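Local coordinates for protein FACT complex subunit (Chaetomium thermophilum var. thermophilum, PDB 4KHB) that probably works, as the Spt16 dimerization domain bound to Pob3, within the histone chaperone FACT, which is thought to reorganize nucleosomes during transcription, replication and DNA repair, at residues V37-M41 with S95-R99; I49-A55 with I113-K117; F9-K13 with D30-T35; F70-Q75 with F92-L96. All coordinates share one frame. Numbering follows the deposited sequence.

Contact 1 of 4, residues V37-M41 with S95-R99; sequences VLPIM and SLTFR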
loop_
_atom_site.group_PDB
_atom_site.type_symbol
_atom_site.label_atom_id
_atom_site.label_comp_id
_atom_site.label_asym_id
_atom_site.label_seq_id
_atom_site.Cartn_x
_atom_site.Cartn_y
_atom_site.Cartn_z
ATOM N N VAL A 37 3.921 -2.158 -10.970
ATOM C CA VAL A 37 3.392 -1.329 -9.890
ATOM C C VAL A 37 2.130 -1.958 -9.324
ATOM O O VAL A 37 1.122 -2.085 -10.020
ATOM C CB VAL A 37 3.084 0.108 -10.362
ATOM C CG1 VAL A 37 2.596 0.950 -9.193
ATOM C CG2 VAL A 37 4.307 0.738 -11.003
ATOM N N LEU A 38 2.192 -2.357 -8.058
ATOM C CA LEU A 38 1.088 -3.073 -7.442
ATOM C C LEU A 38 0.319 -2.179 -6.476
ATOM O O LEU A 38 0.915 -1.460 -5.672
ATOM C CB LEU A 38 1.604 -4.328 -6.733
ATOM C CG LEU A 38 2.512 -5.184 -7.620
ATOM C CD1 LEU A 38 3.099 -6.367 -6.874
ATOM C CD2 LEU A 38 1.744 -5.655 -8.842
ATOM N N PRO A 39 -1.017 -2.225 -6.559
ATOM C CA PRO A 39 -1.883 -1.402 -5.711
ATOM C C PRO A 39 -2.075 -2.028 -4.333
ATOM O O PRO A 39 -2.743 -3.056 -4.204
ATOM C CB PRO A 39 -3.203 -1.386 -6.486
ATOM C CG PRO A 39 -3.214 -2.687 -7.233
ATOM C CD PRO A 39 -1.777 -2.989 -7.568
ATOM N N ILE A 40 -1.478 -1.417 -3.316
ATOM C CA ILE A 40 -1.583 -1.938 -1.959
ATOM C C ILE A 40 -2.145 -0.891 -1.004
ATOM O O ILE A 40 -1.463 0.076 -0.646
ATOM C CB ILE A 40 -0.216 -2.439 -1.439
ATOM C CG1 ILE A 40 0.358 -3.495 -2.388
ATOM C CG2 ILE A 40 -0.346 -3.016 -0.036
ATOM C CD1 ILE A 40 1.760 -3.964 -2.030
ATOM N N MET A 41 -3.398 -1.099 -0.602
ATOM C CA MET A 41 -4.084 -0.243 0.366
ATOM C C MET A 41 -4.113 1.226 -0.046
ATOM O O MET A 41 -3.920 2.121 0.782
ATOM C CB MET A 41 -3.470 -0.408 1.758
ATOM C CG MET A 41 -3.611 -1.822 2.306
ATOM S SD MET A 41 -5.327 -2.264 2.644
ATOM C CE MET A 41 -5.266 -4.055 2.519
ATOM N N SER A 95 5.806 -13.352 -1.580
ATOM C CA SER A 95 4.763 -13.384 -2.599
ATOM C C SER A 95 3.540 -12.563 -2.203
ATOM O O SER A 95 3.337 -12.256 -1.025
ATOM C CB SER A 95 4.334 -14.826 -2.880
ATOM O OG SER A 95 3.630 -15.371 -1.776
ATOM N N LEU A 96 2.738 -12.205 -3.202
ATOM C CA LEU A 96 1.419 -11.625 -2.973
ATOM C C LEU A 96 0.440 -12.102 -4.044
ATOM O O LEU A 96 0.835 -12.374 -5.183
ATOM C CB LEU A 96 1.475 -10.095 -2.896
ATOM C CG LEU A 96 2.413 -9.309 -3.806
ATOM C CD1 LEU A 96 1.837 -9.211 -5.199
ATOM C CD2 LEU A 96 2.671 -7.927 -3.224
ATOM N N THR A 97 -0.835 -12.196 -3.680
ATOM C CA THR A 97 -1.856 -12.698 -4.594
ATOM C C THR A 97 -3.004 -11.708 -4.774
ATOM O O THR A 97 -3.534 -11.167 -3.800
ATOM C CB THR A 97 -2.411 -14.069 -4.123
ATOM O OG1 THR A 97 -1.389 -15.069 -4.229
ATOM C CG2 THR A 97 -3.610 -14.494 -4.961
ATOM N N PHE A 98 -3.370 -11.462 -6.027
ATOM C CA PHE A 98 -4.528 -10.637 -6.341
ATOM C C PHE A 98 -5.604 -11.499 -6.981
ATOM O O PHE A 98 -5.315 -12.577 -7.511
ATOM C CB PHE A 98 -4.166 -9.500 -7.301
ATOM C CG PHE A 98 -3.248 -8.466 -6.719
ATOM C CD1 PHE A 98 -1.873 -8.582 -6.843
ATOM C CD2 PHE A 98 -3.770 -7.355 -6.069
ATOM C CE1 PHE A 98 -1.033 -7.617 -6.315
ATOM C CE2 PHE A 98 -2.938 -6.386 -5.538
ATOM C CZ PHE A 98 -1.565 -6.518 -5.661
ATOM N N ARG A 99 -6.843 -11.024 -6.927
ATOM C CA ARG A 99 -7.942 -11.695 -7.605
ATOM C C ARG A 99 -8.743 -10.693 -8.429
ATOM O O ARG A 99 -8.885 -9.528 -8.042
ATOM C CB ARG A 99 -8.847 -12.441 -6.616
ATOM C CG ARG A 99 -9.808 -11.549 -5.847
ATOM C CD ARG A 99 -10.849 -12.367 -5.104
ATOM N NE ARG A 99 -11.967 -11.534 -4.672
ATOM C CZ ARG A 99 -13.053 -11.997 -4.066
ATOM N NH1 ARG A 99 -13.177 -13.293 -3.813
ATOM N NH2 ARG A 99 -14.022 -11.164 -3.718
#

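Contact 2 of 4, residues I49-A55 with I113-K117; sequences INTIKNA and ISNLK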
loop_
_atom_site.group_PDB
_atom_site.type_symbol
_atom_site.label_atom_id
_atom_site.label_comp_id
_atom_site.label_asym_id
_atom_site.label_seq_id
_atom_site.Cartn_x
_atom_site.Cartn_y
_atom_site.Cartn_z
ATOM N N ILE A 49 11.837 -5.760 -11.705
ATOM C CA ILE A 49 11.798 -7.097 -12.289
ATOM C C ILE A 49 12.900 -8.017 -11.752
ATOM O O ILE A 49 12.729 -9.239 -11.698
ATOM C CB ILE A 49 11.860 -7.039 -13.834
ATOM C CG1 ILE A 49 11.474 -8.385 -14.446
ATOM C CG2 ILE A 49 13.244 -6.634 -14.296
ATOM C CD1 ILE A 49 10.023 -8.750 -14.251
ATOM N N ASN A 50 14.020 -7.425 -11.338
ATOM C CA ASN A 50 15.147 -8.186 -10.802
ATOM C C ASN A 50 14.848 -8.768 -9.423
ATOM O O ASN A 50 15.666 -9.490 -8.844
ATOM C CB ASN A 50 16.397 -7.302 -10.739
ATOM C CG ASN A 50 16.916 -6.924 -12.114
ATOM O OD1 ASN A 50 16.474 -7.463 -13.128
ATOM N ND2 ASN A 50 17.862 -5.993 -12.152
ATOM N N THR A 51 13.672 -8.431 -8.905
ATOM C CA THR A 51 13.237 -8.838 -7.580
ATOM C C THR A 51 12.257 -10.010 -7.704
ATOM O O THR A 51 11.983 -10.723 -6.732
ATOM C CB THR A 51 12.612 -7.624 -6.837
ATOM O OG1 THR A 51 13.202 -7.487 -5.538
ATOM C CG2 THR A 51 11.114 -7.766 -6.692
ATOM N N ILE A 52 11.772 -10.230 -8.924
ATOM C CA ILE A 52 10.695 -11.189 -9.185
ATOM C C ILE A 52 11.188 -12.546 -9.699
ATOM O O ILE A 52 12.033 -12.617 -10.591
ATOM C CB ILE A 52 9.674 -10.593 -10.188
ATOM C CG1 ILE A 52 8.875 -9.474 -9.516
ATOM C CG2 ILE A 52 8.722 -11.662 -10.707
ATOM C CD1 ILE A 52 8.156 -8.561 -10.488
ATOM N N LYS A 53 10.652 -13.617 -9.113
ATOM C CA LYS A 53 10.951 -14.986 -9.529
ATOM C C LYS A 53 10.073 -15.410 -10.707
ATOM O O LYS A 53 10.576 -15.674 -11.800
ATOM C CB LYS A 53 10.750 -15.942 -8.351
ATOM C CG LYS A 53 11.240 -17.360 -8.596
ATOM C CD LYS A 53 11.157 -18.182 -7.323
ATOM C CE LYS A 53 12.075 -19.387 -7.383
ATOM N NZ LYS A 53 11.347 -20.600 -7.851
ATOM N N ASN A 54 8.762 -15.477 -10.477
ATOM C CA ASN A 54 7.815 -15.816 -11.538
ATOM C C ASN A 54 6.416 -15.258 -11.283
ATOM O O ASN A 54 6.137 -14.736 -10.200
ATOM C CB ASN A 54 7.749 -17.336 -11.732
ATOM C CG ASN A 54 7.472 -18.086 -10.439
ATOM O OD1 ASN A 54 6.504 -17.803 -9.733
ATOM N ND2 ASN A 54 8.326 -19.054 -10.126
ATOM N N ALA A 55 5.540 -15.381 -12.278
ATOM C CA ALA A 55 4.144 -14.974 -12.136
ATOM C C ALA A 55 3.214 -16.026 -12.731
ATOM O O ALA A 55 3.470 -16.549 -13.819
ATOM C CB ALA A 55 3.914 -13.629 -12.803
ATOM N N ILE A 113 5.095 -10.256 -17.588
ATOM C CA ILE A 113 6.047 -10.402 -16.489
ATOM C C ILE A 113 7.060 -11.507 -16.775
ATOM O O ILE A 113 8.262 -11.326 -16.575
ATOM C CB ILE A 113 5.322 -10.688 -15.148
ATOM C CG1 ILE A 113 4.521 -9.462 -14.701
ATOM C CG2 ILE A 113 6.314 -11.086 -14.066
ATOM C CD1 ILE A 113 3.584 -9.728 -13.538
ATOM N N SER A 114 6.568 -12.647 -17.253
ATOM C CA SER A 114 7.433 -13.768 -17.603
ATOM C C SER A 114 8.376 -13.366 -18.732
ATOM O O SER A 114 9.552 -13.731 -18.730
ATOM C CB SER A 114 6.608 -14.991 -18.014
ATOM O OG SER A 114 5.700 -15.376 -16.997
ATOM N N ASN A 115 7.848 -12.612 -19.693
ATOM C CA ASN A 115 8.620 -12.166 -20.847
ATOM C C ASN A 115 9.667 -11.125 -20.455
ATOM O O ASN A 115 10.767 -11.099 -21.009
ATOM C CB ASN A 115 7.681 -11.631 -21.940
ATOM C CG ASN A 115 8.412 -11.244 -23.214
ATOM O OD1 ASN A 115 9.487 -11.766 -23.513
ATOM N ND2 ASN A 115 7.824 -10.331 -23.977
ATOM N N LEU A 116 9.312 -10.266 -19.502
ATOM C CA LEU A 116 10.246 -9.298 -18.936
ATOM C C LEU A 116 11.337 -10.016 -18.142
ATOM O O LEU A 116 12.507 -9.629 -18.180
ATOM C CB LEU A 116 9.509 -8.297 -18.037
ATOM C CG LEU A 116 9.055 -6.986 -18.689
ATOM C CD1 LEU A 116 8.241 -6.130 -17.730
ATOM C CD2 LEU A 116 10.254 -6.208 -19.193
ATOM N N LYS A 117 10.985 -10.999 -17.377
ATOM C CA LYS A 117 11.913 -11.711 -16.556
ATOM C C LYS A 117 13.004 -12.398 -17.324
ATOM O O LYS A 117 14.082 -12.537 -16.866
ATOM C CB LYS A 117 11.137 -12.737 -15.752
ATOM C CG LYS A 117 11.946 -13.547 -14.813
ATOM C CD LYS A 117 12.401 -12.657 -13.675
ATOM C CE LYS A 117 13.854 -12.784 -13.334
ATOM N NZ LYS A 117 14.276 -11.631 -12.553
HETATM O O HOH W 1 3.236 -17.649 -16.470
#

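Contact 3 of 4, residues F9-K13 with D30-T35; sequences FESYK and DQKNNT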
loop_
_atom_site.group_PDB
_atom_site.type_symbol
_atom_site.label_atom_id
_atom_site.label_comp_id
_atom_site.label_asym_id
_atom_site.label_seq_id
_atom_site.Cartn_x
_atom_site.Cartn_y
_atom_site.Cartn_z
ATOM N N PHE A 9 19.969 -1.830 -8.546
ATOM C CA PHE A 9 18.941 -1.354 -9.461
ATOM C C PHE A 9 17.993 -0.430 -8.709
ATOM O O PHE A 9 18.040 -0.348 -7.479
ATOM C CB PHE A 9 18.181 -2.516 -10.106
ATOM C CG PHE A 9 17.627 -3.504 -9.126
ATOM C CD1 PHE A 9 16.379 -3.310 -8.550
ATOM C CD2 PHE A 9 18.344 -4.643 -8.800
ATOM C CE1 PHE A 9 15.865 -4.227 -7.652
ATOM C CE2 PHE A 9 17.838 -5.565 -7.906
ATOM C CZ PHE A 9 16.594 -5.357 -7.332
ATOM N N GLU A 10 17.134 0.265 -9.448
ATOM C CA GLU A 10 16.241 1.261 -8.867
ATOM C C GLU A 10 15.102 1.545 -9.835
ATOM O O GLU A 10 15.340 1.918 -10.987
ATOM C CB GLU A 10 17.025 2.548 -8.591
ATOM C CG GLU A 10 16.170 3.800 -8.494
ATOM C CD GLU A 10 17.006 5.051 -8.321
ATOM O OE1 GLU A 10 16.722 6.048 -9.015
ATOM O OE2 GLU A 10 17.950 5.035 -7.502
ATOM N N SER A 11 13.867 1.368 -9.373
ATOM C CA SER A 11 12.707 1.558 -10.232
ATOM C C SER A 11 12.499 3.036 -10.546
ATOM O O SER A 11 12.630 3.461 -11.695
ATOM C CB SER A 11 11.453 0.967 -9.584
ATOM O OG SER A 11 11.566 -0.438 -9.431
ATOM N N TYR A 12 12.184 3.814 -9.514
ATOM C CA TYR A 12 11.914 5.239 -9.681
ATOM C C TYR A 12 12.674 6.079 -8.656
ATOM O O TYR A 12 13.086 5.573 -7.607
ATOM C CB TYR A 12 10.411 5.516 -9.557
ATOM C CG TYR A 12 9.545 4.759 -10.539
ATOM C CD1 TYR A 12 9.505 5.111 -11.882
ATOM C CD2 TYR A 12 8.763 3.693 -10.116
ATOM C CE1 TYR A 12 8.708 4.419 -12.775
ATOM C CE2 TYR A 12 7.966 2.996 -10.999
ATOM C CZ TYR A 12 7.943 3.364 -12.326
ATOM O OH TYR A 12 7.148 2.669 -13.207
ATOM N N LYS A 13 12.869 7.356 -8.971
ATOM C CA LYS A 13 13.536 8.286 -8.065
ATOM C C LYS A 13 12.506 9.280 -7.518
ATOM O O LYS A 13 12.621 9.745 -6.384
ATOM C CB LYS A 13 14.655 9.029 -8.797
ATOM C CG LYS A 13 16.000 8.982 -8.071
ATOM C CD LYS A 13 15.847 9.037 -6.561
ATOM C CE LYS A 13 17.190 9.203 -5.870
ATOM N NZ LYS A 13 17.044 9.212 -4.389
ATOM N N ASP A 30 5.256 -1.408 -16.217
ATOM C CA ASP A 30 6.032 -0.335 -16.813
ATOM C C ASP A 30 7.288 -0.965 -17.372
ATOM O O ASP A 30 8.341 -0.967 -16.725
ATOM C CB ASP A 30 6.376 0.742 -15.779
ATOM C CG ASP A 30 6.945 2.001 -16.415
ATOM O OD1 ASP A 30 7.166 2.009 -17.647
ATOM O OD2 ASP A 30 7.169 2.987 -15.684
ATOM N N GLN A 31 7.159 -1.515 -18.576
ATOM C CA GLN A 31 8.245 -2.220 -19.234
ATOM C C GLN A 31 9.423 -1.274 -19.367
ATOM O O GLN A 31 10.578 -1.689 -19.354
ATOM C CB GLN A 31 7.820 -2.744 -20.612
ATOM C CG GLN A 31 6.556 -3.604 -20.635
ATOM C CD GLN A 31 5.280 -2.783 -20.577
ATOM O OE1 GLN A 31 5.320 -1.560 -20.432
ATOM N NE2 GLN A 31 4.139 -3.452 -20.702
ATOM N N LYS A 32 9.107 0.012 -19.465
ATOM C CA LYS A 32 10.100 1.035 -19.707
ATOM C C LYS A 32 11.139 1.125 -18.607
ATOM O O LYS A 32 12.330 1.319 -18.862
ATOM C CB LYS A 32 9.408 2.394 -19.816
ATOM C CG LYS A 32 9.425 3.015 -21.194
ATOM C CD LYS A 32 10.780 2.915 -21.837
ATOM C CE LYS A 32 10.841 1.698 -22.730
ATOM N NZ LYS A 32 11.479 1.964 -23.991
ATOM N N ASN A 33 10.673 0.965 -17.379
ATOM C CA ASN A 33 11.522 1.103 -16.217
ATOM C C ASN A 33 11.794 -0.246 -15.556
ATOM O O ASN A 33 12.268 -0.299 -14.418
ATOM C CB ASN A 33 10.886 2.101 -15.247
ATOM C CG ASN A 33 10.856 3.518 -15.808
ATOM O OD1 ASN A 33 11.893 4.091 -16.143
ATOM N ND2 ASN A 33 9.657 4.072 -15.948
ATOM N N ASN A 34 11.483 -1.327 -16.275
ATOM C CA ASN A 34 11.697 -2.688 -15.782
ATOM C C ASN A 34 11.000 -2.897 -14.452
ATOM O O ASN A 34 11.579 -3.454 -13.518
ATOM C CB ASN A 34 13.192 -3.019 -15.650
ATOM C CG ASN A 34 13.626 -4.154 -16.566
ATOM O OD1 ASN A 34 12.818 -4.996 -16.957
ATOM N ND2 ASN A 34 14.913 -4.197 -16.885
ATOM N N THR A 35 9.752 -2.452 -14.370
ATOM C CA THR A 35 9.072 -2.375 -13.087
ATOM C C THR A 35 7.585 -2.680 -13.241
ATOM O O THR A 35 6.961 -2.317 -14.244
ATOM C CB THR A 35 9.242 -0.961 -12.474
ATOM O OG1 THR A 35 10.635 -0.666 -12.305
ATOM C CG2 THR A 35 8.531 -0.849 -11.133
#

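Contact 4 of 4, residues F70-Q75 with F92-L96; sequences FLSPGQ and FVRSL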
loop_
_atom_site.group_PDB
_atom_site.type_symbol
_atom_site.label_atom_id
_atom_site.label_comp_id
_atom_site.label_asym_id
_atom_site.label_seq_id
_atom_site.Cartn_x
_atom_site.Cartn_y
_atom_site.Cartn_z
ATOM N N PHE A 70 8.487 -13.716 -5.423
ATOM C CA PHE A 70 9.686 -12.891 -5.427
ATOM C C PHE A 70 10.941 -13.699 -5.103
ATOM O O PHE A 70 10.856 -14.786 -4.529
ATOM C CB PHE A 70 9.517 -11.759 -4.417
ATOM C CG PHE A 70 8.412 -10.802 -4.762
ATOM C CD1 PHE A 70 8.660 -9.716 -5.581
ATOM C CD2 PHE A 70 7.128 -10.987 -4.268
ATOM C CE1 PHE A 70 7.654 -8.825 -5.906
ATOM C CE2 PHE A 70 6.113 -10.101 -4.591
ATOM C CZ PHE A 70 6.377 -9.020 -5.410
ATOM N N LEU A 71 12.105 -13.160 -5.458
ATOM C CA LEU A 71 13.370 -13.803 -5.121
ATOM C C LEU A 71 13.764 -13.509 -3.679
ATOM O O LEU A 71 13.839 -12.349 -3.264
ATOM C CB LEU A 71 14.472 -13.364 -6.089
ATOM C CG LEU A 71 14.234 -13.783 -7.540
ATOM C CD1 LEU A 71 15.124 -13.011 -8.501
ATOM C CD2 LEU A 71 14.453 -15.276 -7.689
ATOM N N SER A 72 13.994 -14.575 -2.919
ATOM C CA SER A 72 14.322 -14.477 -1.505
ATOM C C SER A 72 15.141 -15.698 -1.118
ATOM O O SER A 72 15.155 -16.688 -1.850
ATOM C CB SER A 72 13.041 -14.417 -0.666
ATOM O OG SER A 72 11.972 -15.078 -1.322
ATOM N N PRO A 73 15.847 -15.622 0.019
ATOM C CA PRO A 73 16.535 -16.803 0.548
ATOM C C PRO A 73 15.581 -17.991 0.656
ATOM O O PRO A 73 14.538 -17.891 1.305
ATOM C CB PRO A 73 16.980 -16.350 1.938
ATOM C CG PRO A 73 17.142 -14.869 1.824
ATOM C CD PRO A 73 16.231 -14.385 0.726
ATOM N N GLY A 74 15.944 -19.100 0.016
ATOM C CA GLY A 74 15.060 -20.245 -0.096
ATOM C C GLY A 74 14.228 -20.248 -1.366
ATOM O O GLY A 74 13.820 -21.308 -1.840
ATOM N N GLN A 75 13.961 -19.066 -1.914
ATOM C CA GLN A 75 13.161 -18.963 -3.129
ATOM C C GLN A 75 13.948 -18.328 -4.275
ATOM O O GLN A 75 15.177 -18.399 -4.316
ATOM C CB GLN A 75 11.879 -18.172 -2.855
ATOM C CG GLN A 75 10.712 -18.566 -3.751
ATOM C CD GLN A 75 9.444 -17.796 -3.440
ATOM O OE1 GLN A 75 9.101 -16.835 -4.125
ATOM N NE2 GLN A 75 8.734 -18.224 -2.405
ATOM N N PHE A 92 12.041 -10.265 3.728
ATOM C CA PHE A 92 11.712 -10.212 2.307
ATOM C C PHE A 92 10.207 -10.328 2.095
ATOM O O PHE A 92 9.514 -10.988 2.874
ATOM C CB PHE A 92 12.415 -11.347 1.548
ATOM C CG PHE A 92 13.878 -11.103 1.284
ATOM C CD1 PHE A 92 14.821 -11.212 2.300
ATOM C CD2 PHE A 92 14.312 -10.794 -0.001
ATOM C CE1 PHE A 92 16.169 -10.993 2.040
ATOM C CE2 PHE A 92 15.655 -10.580 -0.267
ATOM C CZ PHE A 92 16.584 -10.679 0.755
ATOM N N VAL A 93 9.701 -9.686 1.045
ATOM C CA VAL A 93 8.370 -10.002 0.548
ATOM C C VAL A 93 8.559 -11.238 -0.320
ATOM O O VAL A 93 9.329 -11.197 -1.282
ATOM C CB VAL A 93 7.778 -8.846 -0.294
ATOM C CG1 VAL A 93 6.372 -9.185 -0.766
ATOM C CG2 VAL A 93 7.774 -7.551 0.500
ATOM N N ARG A 94 7.878 -12.333 0.019
ATOM C CA ARG A 94 8.055 -13.586 -0.712
ATOM C C ARG A 94 7.064 -13.688 -1.863
ATOM O O ARG A 94 7.430 -14.060 -2.981
ATOM C CB ARG A 94 7.878 -14.793 0.217
ATOM C CG ARG A 94 8.921 -15.888 0.022
ATOM C CD ARG A 94 9.431 -16.422 1.346
ATOM N NE ARG A 94 10.626 -17.252 1.201
ATOM C CZ ARG A 94 10.847 -18.354 1.909
ATOM N NH1 ARG A 94 9.929 -18.777 2.769
ATOM N NH2 ARG A 94 11.956 -19.061 1.731
ATOM N N SER A 95 5.806 -13.352 -1.580
ATOM C CA SER A 95 4.763 -13.384 -2.599
ATOM C C SER A 95 3.540 -12.563 -2.203
ATOM O O SER A 95 3.337 -12.256 -1.025
ATOM C CB SER A 95 4.334 -14.826 -2.880
ATOM O OG SER A 95 3.630 -15.371 -1.776
ATOM N N LEU A 96 2.738 -12.205 -3.202
ATOM C CA LEU A 96 1.419 -11.625 -2.973
ATOM C C LEU A 96 0.440 -12.102 -4.044
ATOM O O LEU A 96 0.835 -12.374 -5.183
ATOM C CB LEU A 96 1.475 -10.095 -2.896
ATOM C CG LEU A 96 2.413 -9.309 -3.806
ATOM C CD1 LEU A 96 1.837 -9.211 -5.199
ATOM C CD2 LEU A 96 2.671 -7.927 -3.224
#

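Contact 1 of 4, residues V37-M41 with S95-R99
Strand 35-40 and strand 91-100 belong to two different antiparallel sheets of this PH-like domain, and their buried sides meet here. The short segments cross at 75°, with axes 9.9 Å apart at closest approach. The fit is that of two sheets packed nearly orthogonally, as in the PH fold. L38 is the first residue to reach across. Its CA-CB bond points toward the other strand, and its CD1 lies 3.5 Å from CD1 of L96. The CB of L38 is also 4.0 Å from CZ of F98. The CA-CB bond of P39 points sideways. CD of P39 is 4.0 Å from CZ of F98, and the carbonyl O of P39 is 3.6 Å from CE2 of F98, near the plane of that ring and at its edge. I40 comes next. Its CB also points sideways, but the extended m,t side chain brings CD1 to 4.2 Å from CD2 of L96. On strand 91-100 the inward residues are L96 and F98. Backbone hydrogen bonds join them to I68 and L66 of strand 63-70, and S95-R99 also pair with an antiparallel strand of the POB3N chain. No hydrogen bond links 37-41 to 95-99. The two sheets are therefore held together at this point by apolar side-chain packing, while L38, L96 and F98 form backbone hydrogen bonds within their own sheets.

Contact 2 of 4, residues I49-A55 with I113-K117
The C-terminal helix of a PH-like domain packs across one open end of its beta core, and this contact is part of that packing. Helix 113-117 runs at 144° to strand 52-55, with a closest axis distance of 8.0 Å. I113 faces the strand. Its CG2 is 3.7 Å from CB of A55 and 4.2 Å from CG2 of I52. I49, in the short 3-10 segment 49-51, points its side chain at the helix. CD1 of I49 lies 3.8 Å from CB of L116 and 4.4 Å from CG2 of I113. I113 and L116 also touch I29, so the helix reaches both sheets. K117 supplies the direct polar link. Its NZ donates to the carbonyl O of I49 at 3.0 Å and to the carbonyl O of I52 at 3.1 Å. The O of I49 also accepts from N of I52 at 3.1 Å, closing the 3-10 turn. Further along, a water donates to O of A55 at 2.9 Å and, weakly, to OG of S114 at 3.4 Å. The stronger partner of that hydroxyl is the A110 carbonyl, one turn back in the helix. K53 and N54 form a classic beta bulge opposite N69. The apolar packing is thus bordered by polar links, and the lysine ammonium ties the helix to carbonyls of the 3-10 segment (I49) and of the first residue of strand 52-60 (I52).

Contact 3 of 4, residues F9-K13 with D30-T35
A beta hairpin with a G1 bulge joins strands 28-30 and 35-40, and the N-terminal segment 9-13 packs against its turn. N34 and T35 both face D30 in the bulge. Several backbone groups of the turn are paired. N of D30 donates to O of T35 at 2.8 Å. The O of D30 accepts from N of N33 and from N of T35, both at 3.1 Å. The D30 carboxylate has partners on both sides of the contact. OD2 of D30 takes a 2.7 Å hydrogen bond from ND2 of N33 and a very short one from OH of Y12. OD1 of D30 accepts only weakly from N of K32, at 3.3 Å. The hydroxyl OG1 of T35 donates to O of N33 at 2.7 Å, inside the turn. OG1 of T35 also lies 3.0 Å from OG of S11, a pair whose hydrogen bonding is not settled, because the S11 hydroxyl also has O of R106 of the POB3N chain as a partner. Backbone hydrogen bonds from S11 and Y12 to that chain place the segment between the hairpin and the other subunit. The Y12 ring adds packing, with CE2 of Y12 3.9 Å from CG2 of T35. At its far end the phenol oxygen OH of Y12 meets OD2 of D30 at only 2.5 Å.

Contact 4 of 4, residues F70-Q75 with F92-L96
Strand 91-100 adjoins the end of strand 63-70, and the chain then leaves the sheet through a type II turn, S72 to Q75. N of F70 donates to O of R94 at 2.7 Å. The m rotamer of F70 lays its ring along strand 91-100, with CE2 of F70 3.9 Å from both CG1 of V93 and CG of L96. F92, with chi1 at -77°, presents a ring face to P73. CD of P73 sits 3.6 Å from the ring centroid of F92 and 11° off the ring normal, a CH-pi contact. R94 starts away from the turn, since its CA-CB bond points that way. Its off-well chi1 and chi2 bend the chain back, and NH2 of R94 donates to O of P73 at 2.9 Å. NH1 of R94 forms a salt bridge to E147 of the POB3N chain. G74 has positive phi, and a CB there would clash with NH2 of R94. The F70 ring also meets F47 and packs on I52 of strand 52-60. The outer edge of strand 91-100 pairs antiparallel with a POB3N strand, so the turn lies beside the subunit interface.

How the contacts relate
Along the chain contact 3 comes first. Contacts 1 and 2 then cross, with their segments alternating, and contact 4 falls between the two segments of contact 2. Contacts 1 and 4 share S95 and L96 on strand 91-100, with centres about 14 Å apart. Contact 2 joins helix 103-121, which follows that strand, to strand 52-60 of the same sheet. It touches contact 4 through T51 and L71, and contact 3 through I49 and N34. Contacts 3 and 4 lie furthest apart, about 19 Å between centres. Together the four contacts link both sheets, the C-terminal helix and the N-terminal segment. Contacts 1, 3 and 4 lie largely along the POB3N interface, which contact 2 reaches through T51.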